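Local coordinates for tight junction protein ZO-3 (Homo sapiens, PDB 3KFV), which is a MAGUK-family scaffold that links tight-junction membrane proteins such as claudins and occludin to the actin cytoskeleton, at residues F23-V28 and S77-Q82; R212-Y215 and Y219-V222; V223-E228 and Q281-I286. One frame throughout, in Å; residues are numbered along the deposited sequence.

The three contacts follow one another along this SH3 and guanylate kinase-like fragment. Contact 1, at the SH3 end, joins the turn before strand 28-33 to helix 69-82. Contact 2, close to the centre of the chain, joins the end of helix 207-215 to the start of strand 221-227, and contact 3 packs that same strand of the parallel sheet against helix 278-290. Centres of contacts 1 and 2 are about 19 Å apart and those of contacts 2 and 3 about 18 Å, whereas contacts 1 and 3 lie about 35 Å apart on opposite sides of the chain's centre. Arg25 CB of contact 1 packs on Tyr215 CE1 of contact 2 at 3.7 Å, so the two domains meet directly between them.

Contact 1: residues F23-V28 and S77-Q82; sequences FTRGDV and SLEAAQ
The backbones of Arg25 and Glu79 stay well apart, 12.2 Å between Arg25 CA and Glu79 CA, and the two side chains alone bridge the distance. Arg25 sits in a type II beta turn from Thr24 to Asp27, the diverging turn of the SH3 fold, just before strand 28-33. Glu79 lies on helix 69-82, which follows strand 60-66 at the edge of the antiparallel sheet. The turn is closed by Asp27 N bonding Thr24 O, and Asp27 OD2 also takes the N-H of Thr24 at 2.8 Å, while Gly26 holds the glycine-favouring third position. From this base Arg25 runs extended from CG to NE. Glu79, its CG anti to the backbone N (chi1 -175°), stretches to meet it from the opposite direction. The pair is a surface salt bridge in a wider charged cluster: Arg25 NH1 also pairs with Glu12, and Arg25 NE bonds Thr126, while Glu79 OE2 is shared with Arg83. Were Arg25 an alanine, Glu12 would probably lose this cation and Glu79 would keep Arg83 but lose its tie to the turn. Arg25 NH1 gives its hydrogen nearly straight (169°) and almost in the guanidinium plane to the syn lone pair of Glu79 OE2, at 3.0 Å.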
loop_
_atom_site.group_PDB
_atom_site.type_symbol
_atom_site.label_atom_id
_atom_site.label_comp_id
_atom_site.label_asym_id
_atom_site.label_seq_id
_atom_site.Cartn_x
_atom_site.Cartn_y
_atom_site.Cartn_z
ATOM N N PHE A 23 -3.236 -6.468 -16.897
ATOM C CA PHE A 23 -2.720 -6.462 -15.537
ATOM C C PHE A 23 -1.290 -5.960 -15.405
ATOM O O PHE A 23 -0.569 -5.785 -16.396
ATOM C CB PHE A 23 -2.875 -7.834 -14.871
ATOM C CG PHE A 23 -2.252 -8.967 -15.633
ATOM C CD1 PHE A 23 -3.041 -9.970 -16.172
ATOM C CD2 PHE A 23 -0.882 -9.050 -15.786
ATOM C CE1 PHE A 23 -2.472 -11.029 -16.860
ATOM C CE2 PHE A 23 -0.311 -10.105 -16.474
ATOM C CZ PHE A 23 -1.109 -11.093 -17.012
ATOM N N THR A 24 -0.896 -5.744 -14.157
ATOM C CA THR A 24 0.399 -5.183 -13.821
ATOM C C THR A 24 1.015 -6.013 -12.708
ATOM O O THR A 24 0.297 -6.610 -11.911
ATOM C CB THR A 24 0.231 -3.717 -13.348
ATOM O OG1 THR A 24 -0.022 -2.880 -14.483
ATOM C CG2 THR A 24 1.470 -3.209 -12.607
ATOM N N ARG A 25 2.340 -6.069 -12.656
ATOM C CA ARG A 25 3.008 -6.677 -11.509
ATOM C C ARG A 25 2.275 -6.361 -10.202
ATOM O O ARG A 25 2.180 -5.199 -9.797
ATOM C CB ARG A 25 4.454 -6.195 -11.411
ATOM C CG ARG A 25 5.377 -6.832 -12.408
ATOM C CD ARG A 25 6.756 -6.214 -12.342
ATOM N NE ARG A 25 7.761 -7.105 -12.912
ATOM C CZ ARG A 25 7.927 -7.318 -14.214
ATOM N NH1 ARG A 25 7.147 -6.707 -15.094
ATOM N NH2 ARG A 25 8.872 -8.145 -14.638
ATOM N N GLY A 26 1.752 -7.398 -9.552
ATOM C CA GLY A 26 1.141 -7.244 -8.246
ATOM C C GLY A 26 -0.366 -7.406 -8.224
ATOM O O GLY A 26 -0.951 -7.632 -7.167
ATOM N N ASP A 27 -1.006 -7.282 -9.381
ATOM C CA ASP A 27 -2.448 -7.474 -9.462
ATOM C C ASP A 27 -2.818 -8.897 -9.071
ATOM O O ASP A 27 -2.029 -9.822 -9.241
ATOM C CB ASP A 27 -2.962 -7.148 -10.863
ATOM C CG ASP A 27 -3.100 -5.648 -11.098
ATOM O OD1 ASP A 27 -3.539 -4.937 -10.169
ATOM O OD2 ASP A 27 -2.775 -5.182 -12.214
ATOM N N VAL A 28 -4.020 -9.063 -8.530
ATOM C CA VAL A 28 -4.472 -10.368 -8.067
ATOM C C VAL A 28 -5.778 -10.746 -8.746
ATOM O O VAL A 28 -6.666 -9.913 -8.921
ATOM C CB VAL A 28 -4.654 -10.405 -6.528
ATOM C CG1 VAL A 28 -5.234 -11.735 -6.096
ATOM C CG2 VAL A 28 -3.326 -10.159 -5.821
ATOM N N SER A 77 8.615 -14.512 -20.525
ATOM C CA SER A 77 9.913 -14.688 -21.173
ATOM C C SER A 77 10.079 -13.642 -22.258
ATOM O O SER A 77 11.145 -13.044 -22.410
ATOM C CB SER A 77 10.032 -16.080 -21.796
ATOM O OG SER A 77 10.365 -17.049 -20.818
ATOM N N LEU A 78 9.005 -13.436 -23.013
ATOM C CA LEU A 78 8.979 -12.426 -24.051
ATOM C C LEU A 78 9.317 -11.054 -23.492
ATOM O O LEU A 78 10.219 -10.380 -23.994
ATOM C CB LEU A 78 7.608 -12.387 -24.726
ATOM C CG LEU A 78 7.402 -13.308 -25.934
ATOM C CD1 LEU A 78 6.056 -13.025 -26.596
ATOM C CD2 LEU A 78 8.543 -13.150 -26.941
ATOM N N GLU A 79 8.591 -10.642 -22.456
ATOM C CA GLU A 79 8.773 -9.310 -21.880
ATOM C C GLU A 79 10.172 -9.140 -21.305
ATOM O O GLU A 79 10.683 -8.028 -21.215
ATOM C CB GLU A 79 7.724 -9.019 -20.807
ATOM C CG GLU A 79 7.807 -7.602 -20.264
ATOM C CD GLU A 79 7.148 -7.442 -18.902
ATOM O OE1 GLU A 79 5.952 -7.780 -18.774
ATOM O OE2 GLU A 79 7.824 -6.965 -17.963
ATOM N N ALA A 80 10.792 -10.244 -20.916
ATOM C CA ALA A 80 12.158 -10.192 -20.430
ATOM C C ALA A 80 13.083 -9.830 -21.581
ATOM O O ALA A 80 13.867 -8.886 -21.491
ATOM C CB ALA A 80 12.558 -11.521 -19.820
ATOM N N ALA A 81 12.970 -10.587 -22.670
ATOM C CA ALA A 81 13.786 -10.363 -23.859
ATOM C C ALA A 81 13.578 -8.961 -24.423
ATOM O O ALA A 81 14.508 -8.357 -24.956
ATOM C CB ALA A 81 13.490 -11.418 -24.915
ATOM N N GLN A 82 12.360 -8.441 -24.305
ATOM C CA GLN A 82 12.088 -7.075 -24.741
ATOM C C GLN A 82 13.004 -6.106 -24.016
ATOM O O GLN A 82 13.370 -5.067 -24.562
ATOM C CB GLN A 82 10.620 -6.699 -24.538
ATOM C CG GLN A 82 9.754 -6.993 -25.750
ATOM C CD GLN A 82 8.269 -6.916 -25.453
ATOM O OE1 GLN A 82 7.812 -7.353 -24.396
ATOM N NE2 GLN A 82 7.504 -6.369 -26.392
#

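Contact 2: residues R212-Y215 and Y219-V222; sequences RLNY and YPIV
Leu213 and Asn214, in the last turn of helix 207-215, meet Tyr219 and Pro220 where the chain doubles back to enter strand 221-227, a tight helix-to-strand connection of the alpha/beta guanylate kinase-like domain. Backbone to backbone there is one weak hydrogen bond, Tyr219 N to Leu213 O at 3.4 Å. The apolar part belongs to Leu213 and Pro220: Leu213 CB lies 3.6 Å from Pro220 CG, and Leu213 CD1 reaches the same ring carbon. Polar atoms of Asn214 make the remaining contacts. Its backbone carbonyl oxygen sits over one face of the Tyr219 ring, with Asn214 O 3.2 Å from Tyr219 CE1. The side chain, with CG anti to its own carbonyl carbon (chi1 -78°), carries Asn214 OD1 to 3.1 Å from Pro220 CD and also past Tyr219 CD1; amide and ring planes are 32° apart. The Tyr219 side chain also touches Ile295 and Trp296 of strand 294-298, and Tyr219 O accepts from Arg146. Pro220 has no backbone N-H to offer, and with a single weak backbone bond the junction rests on weak polar and apolar contacts, with no charged pair between the two segments.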
loop_
_atom_site.group_PDB
_atom_site.type_symbol
_atom_site.label_atom_id
_atom_site.label_comp_id
_atom_site.label_asym_id
_atom_site.label_seq_id
_atom_site.Cartn_x
_atom_site.Cartn_y
_atom_site.Cartn_z
ATOM N N ARG A 212 6.133 -0.582 -3.827
ATOM C CA ARG A 212 7.182 -1.562 -3.578
ATOM C C ARG A 212 6.846 -2.436 -2.369
ATOM O O ARG A 212 6.995 -3.659 -2.417
ATOM C CB ARG A 212 8.538 -0.868 -3.380
ATOM C CG ARG A 212 9.171 -0.333 -4.663
ATOM C CD ARG A 212 10.631 0.065 -4.459
ATOM N NE ARG A 212 10.766 1.192 -3.539
ATOM C CZ ARG A 212 10.736 2.474 -3.902
ATOM N NH1 ARG A 212 10.578 2.800 -5.181
ATOM N NH2 ARG A 212 10.861 3.431 -2.985
ATOM N N LEU A 213 6.393 -1.811 -1.284
ATOM C CA LEU A 213 6.045 -2.554 -0.074
ATOM C C LEU A 213 4.859 -3.476 -0.321
ATOM O O LEU A 213 4.831 -4.616 0.153
ATOM C CB LEU A 213 5.744 -1.606 1.090
ATOM C CG LEU A 213 6.946 -0.869 1.683
ATOM C CD1 LEU A 213 6.492 0.334 2.482
ATOM C CD2 LEU A 213 7.791 -1.806 2.537
ATOM N N ASN A 214 3.875 -2.977 -1.058
ATOM C CA ASN A 214 2.766 -3.821 -1.465
ATOM C C ASN A 214 3.272 -5.008 -2.275
ATOM O O ASN A 214 2.768 -6.120 -2.135
ATOM C CB ASN A 214 1.749 -3.029 -2.278
ATOM C CG ASN A 214 0.865 -2.168 -1.415
ATOM O OD1 ASN A 214 0.740 -2.397 -0.214
ATOM N ND2 ASN A 214 0.237 -1.173 -2.019
ATOM N N TYR A 215 4.282 -4.770 -3.107
ATOM C CA TYR A 215 4.772 -5.794 -4.018
ATOM C C TYR A 215 5.495 -6.931 -3.301
ATOM O O TYR A 215 5.287 -8.106 -3.620
ATOM C CB TYR A 215 5.675 -5.183 -5.092
ATOM C CG TYR A 215 5.974 -6.143 -6.218
ATOM C CD1 TYR A 215 4.950 -6.643 -7.014
ATOM C CD2 TYR A 215 7.270 -6.559 -6.482
ATOM C CE1 TYR A 215 5.208 -7.524 -8.042
ATOM C CE2 TYR A 215 7.537 -7.444 -7.510
ATOM C CZ TYR A 215 6.501 -7.920 -8.285
ATOM O OH TYR A 215 6.751 -8.801 -9.304
ATOM N N TYR A 219 2.601 -5.144 2.673
ATOM C CA TYR A 219 1.264 -4.546 2.672
ATOM C C TYR A 219 1.013 -3.574 3.810
ATOM O O TYR A 219 0.284 -3.892 4.754
ATOM C CB TYR A 219 0.178 -5.625 2.665
ATOM C CG TYR A 219 0.130 -6.410 1.380
ATOM C CD1 TYR A 219 -0.210 -5.795 0.176
ATOM C CD2 TYR A 219 0.434 -7.760 1.363
ATOM C CE1 TYR A 219 -0.249 -6.505 -0.999
ATOM C CE2 TYR A 219 0.395 -8.480 0.187
ATOM C CZ TYR A 219 0.053 -7.848 -0.988
ATOM O OH TYR A 219 0.016 -8.581 -2.151
ATOM N N PRO A 220 1.592 -2.369 3.708
ATOM C CA PRO A 220 1.454 -1.388 4.784
ATOM C C PRO A 220 -0.015 -1.093 5.009
ATOM O O PRO A 220 -0.828 -1.335 4.115
ATOM C CB PRO A 220 2.127 -0.132 4.217
ATOM C CG PRO A 220 2.849 -0.562 2.988
ATOM C CD PRO A 220 2.168 -1.785 2.486
ATOM N N ILE A 221 -0.354 -0.595 6.189
ATOM C CA ILE A 221 -1.639 0.050 6.377
ATOM C C ILE A 221 -1.422 1.501 5.964
ATOM O O ILE A 221 -0.564 2.185 6.518
ATOM C CB ILE A 221 -2.112 -0.041 7.840
ATOM C CG1 ILE A 221 -2.312 -1.504 8.240
ATOM C CG2 ILE A 221 -3.390 0.758 8.042
ATOM C CD1 ILE A 221 -2.530 -1.714 9.724
ATOM N N VAL A 222 -2.164 1.964 4.964
ATOM C CA VAL A 222 -1.961 3.321 4.456
ATOM C C VAL A 222 -3.106 4.251 4.824
ATOM O O VAL A 222 -4.241 4.047 4.403
ATOM C CB VAL A 222 -1.779 3.342 2.933
ATOM C CG1 VAL A 222 -1.541 4.759 2.470
ATOM C CG2 VAL A 222 -0.623 2.456 2.539
#

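Contact 3: residues V223-E228 and Q281-I286; sequences VFFIPE and QELKAI
Val223 and Phe225, on the same side of strand 221-227, face Leu283 and Ile286 of helix 278-290. Strand and helix run nearly antiparallel, at 164°, with their axes 10.8 Å apart, the layered packing of a helix on the parallel sheet of the guanylate kinase-like alpha/beta fold. Two of the contacts are purely aliphatic. Val223 CG1 touches Leu283 CD1 at 4.0 Å, and Val223 CG2 meets Ile286 CG2 at 4.2 Å. The third brings an aromatic edge to a methyl: Phe225 CZ lies 3.7 Å from Leu283 CD2, which approaches the ring near its plane, the two side chains crossing at about a right angle. With CG anti to the backbone N (chi1 175°), Leu283 reaches the strand with both methyls: CD1 borders Val223 and Phe225, CD2 the Phe225 edge. Within the strand, Val223 CG1 also lies over the rim of one Phe225 face, so valine, phenylalanine and leucine interlock. Around this buried patch, Trp279 from the same helix meets the Phe225 ring edge-to-face. Leu283 reaches across to Ile150 of strand 148-151 and Ile286 to Ile270 of strand 268-272, while Phe224, the intervening strand residue, packs on helix 248-262.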
loop_
_atom_site.group_PDB
_atom_site.type_symbol
_atom_site.label_atom_id
_atom_site.label_comp_id
_atom_site.label_asym_id
_atom_site.label_seq_id
_atom_site.Cartn_x
_atom_site.Cartn_y
_atom_site.Cartn_z
ATOM N N VAL A 223 -2.797 5.280 5.608
ATOM C CA VAL A 223 -3.819 6.187 6.109
ATOM C C VAL A 223 -3.591 7.613 5.635
ATOM O O VAL A 223 -2.533 8.187 5.871
ATOM C CB VAL A 223 -3.870 6.167 7.647
ATOM C CG1 VAL A 223 -4.796 7.264 8.165
ATOM C CG2 VAL A 223 -4.315 4.792 8.139
ATOM N N PHE A 224 -4.592 8.181 4.970
ATOM C CA PHE A 224 -4.491 9.534 4.432
ATOM C C PHE A 224 -5.413 10.486 5.190
ATOM O O PHE A 224 -6.589 10.191 5.400
ATOM C CB PHE A 224 -4.812 9.543 2.936
ATOM C CG PHE A 224 -4.826 10.918 2.326
ATOM C CD1 PHE A 224 -3.652 11.513 1.890
ATOM C CD2 PHE A 224 -6.012 11.618 2.187
ATOM C CE1 PHE A 224 -3.663 12.776 1.332
ATOM C CE2 PHE A 224 -6.024 12.885 1.633
ATOM C CZ PHE A 224 -4.847 13.461 1.207
ATOM N N PHE A 225 -4.866 11.626 5.600
ATOM C CA PHE A 225 -5.617 12.614 6.368
ATOM C C PHE A 225 -6.048 13.791 5.502
ATOM O O PHE A 225 -5.214 14.454 4.885
ATOM C CB PHE A 225 -4.773 13.119 7.535
ATOM C CG PHE A 225 -4.542 12.094 8.597
ATOM C CD1 PHE A 225 -5.513 11.842 9.558
ATOM C CD2 PHE A 225 -3.360 11.383 8.641
ATOM C CE1 PHE A 225 -5.311 10.898 10.543
ATOM C CE2 PHE A 225 -3.149 10.434 9.631
ATOM C CZ PHE A 225 -4.128 10.193 10.584
ATOM N N ILE A 226 -7.352 14.052 5.472
ATOM C CA ILE A 226 -7.905 15.092 4.616
ATOM C C ILE A 226 -8.112 16.388 5.383
ATOM O O ILE A 226 -8.887 16.426 6.341
ATOM C CB ILE A 226 -9.255 14.667 4.001
ATOM C CG1 ILE A 226 -9.233 13.190 3.613
ATOM C CG2 ILE A 226 -9.583 15.521 2.784
ATOM C CD1 ILE A 226 -10.570 12.666 3.156
ATOM N N PRO A 227 -7.426 17.460 4.956
ATOM C CA PRO A 227 -7.530 18.788 5.566
ATOM C C PRO A 227 -8.784 19.525 5.112
ATOM O O PRO A 227 -9.103 19.498 3.925
ATOM C CB PRO A 227 -6.297 19.525 5.022
ATOM C CG PRO A 227 -5.510 18.505 4.224
ATOM C CD PRO A 227 -6.481 17.455 3.830
ATOM N N GLU A 228 -9.481 20.165 6.048
ATOM C CA GLU A 228 -10.589 21.053 5.715
ATOM C C GLU A 228 -10.115 22.155 4.785
ATOM O O GLU A 228 -10.587 22.276 3.651
ATOM C CB GLU A 228 -11.141 21.709 6.979
ATOM C CG GLU A 228 -12.301 20.992 7.629
ATOM C CD GLU A 228 -12.614 21.561 9.000
ATOM O OE1 GLU A 228 -11.769 22.321 9.526
ATOM O OE2 GLU A 228 -13.695 21.246 9.551
ATOM N N GLN A 281 -7.714 9.419 17.492
ATOM C CA GLN A 281 -8.449 8.280 18.040
ATOM C C GLN A 281 -8.823 7.288 16.938
ATOM O O GLN A 281 -8.478 6.103 17.009
ATOM C CB GLN A 281 -9.709 8.751 18.769
ATOM C CG GLN A 281 -9.440 9.560 20.038
ATOM C CD GLN A 281 -8.772 8.743 21.132
ATOM O OE1 GLN A 281 -7.616 8.984 21.485
ATOM N NE2 GLN A 281 -9.496 7.769 21.670
ATOM N N GLU A 282 -9.529 7.779 15.922
ATOM C CA GLU A 282 -9.861 6.968 14.757
ATOM C C GLU A 282 -8.614 6.321 14.164
ATOM O O GLU A 282 -8.638 5.155 13.770
ATOM C CB GLU A 282 -10.603 7.801 13.709
ATOM C CG GLU A 282 -12.122 7.692 13.833
ATOM C CD GLU A 282 -12.876 8.899 13.274
ATOM O OE1 GLU A 282 -12.581 9.338 12.137
ATOM O OE2 GLU A 282 -13.786 9.397 13.977
ATOM N N LEU A 283 -7.518 7.071 14.115
ATOM C CA LEU A 283 -6.270 6.516 13.608
ATOM C C LEU A 283 -5.930 5.241 14.359
ATOM O O LEU A 283 -5.805 4.180 13.758
ATOM C CB LEU A 283 -5.126 7.523 13.725
ATOM C CG LEU A 283 -3.723 7.036 13.334
ATOM C CD1 LEU A 283 -3.706 6.374 11.961
ATOM C CD2 LEU A 283 -2.715 8.175 13.387
ATOM N N LYS A 284 -5.803 5.349 15.678
ATOM C CA LYS A 284 -5.363 4.227 16.504
ATOM C C LYS A 284 -6.262 3.007 16.348
ATOM O O LYS A 284 -5.788 1.876 16.318
ATOM C CB LYS A 284 -5.265 4.643 17.973
ATOM C CG LYS A 284 -4.011 5.434 18.307
ATOM C CD LYS A 284 -3.846 5.603 19.809
ATOM C CE LYS A 284 -4.932 6.489 20.392
ATOM N NZ LYS A 284 -4.864 6.550 21.874
ATOM N N ALA A 285 -7.564 3.250 16.238
ATOM C CA ALA A 285 -8.533 2.174 16.064
ATOM C C ALA A 285 -8.362 1.507 14.695
ATOM O O ALA A 285 -8.466 0.285 14.563
ATOM C CB ALA A 285 -9.945 2.712 16.230
ATOM N N ILE A 286 -8.087 2.319 13.680
ATOM C CA ILE A 286 -7.915 1.816 12.329
ATOM C C ILE A 286 -6.662 0.948 12.176
ATOM O O ILE A 286 -6.663 -0.025 11.423
ATOM C CB ILE A 286 -7.908 2.966 11.309
ATOM C CG1 ILE A 286 -9.335 3.475 11.096
ATOM C CG2 ILE A 286 -7.282 2.525 9.993
ATOM C CD1 ILE A 286 -9.428 4.682 10.203
#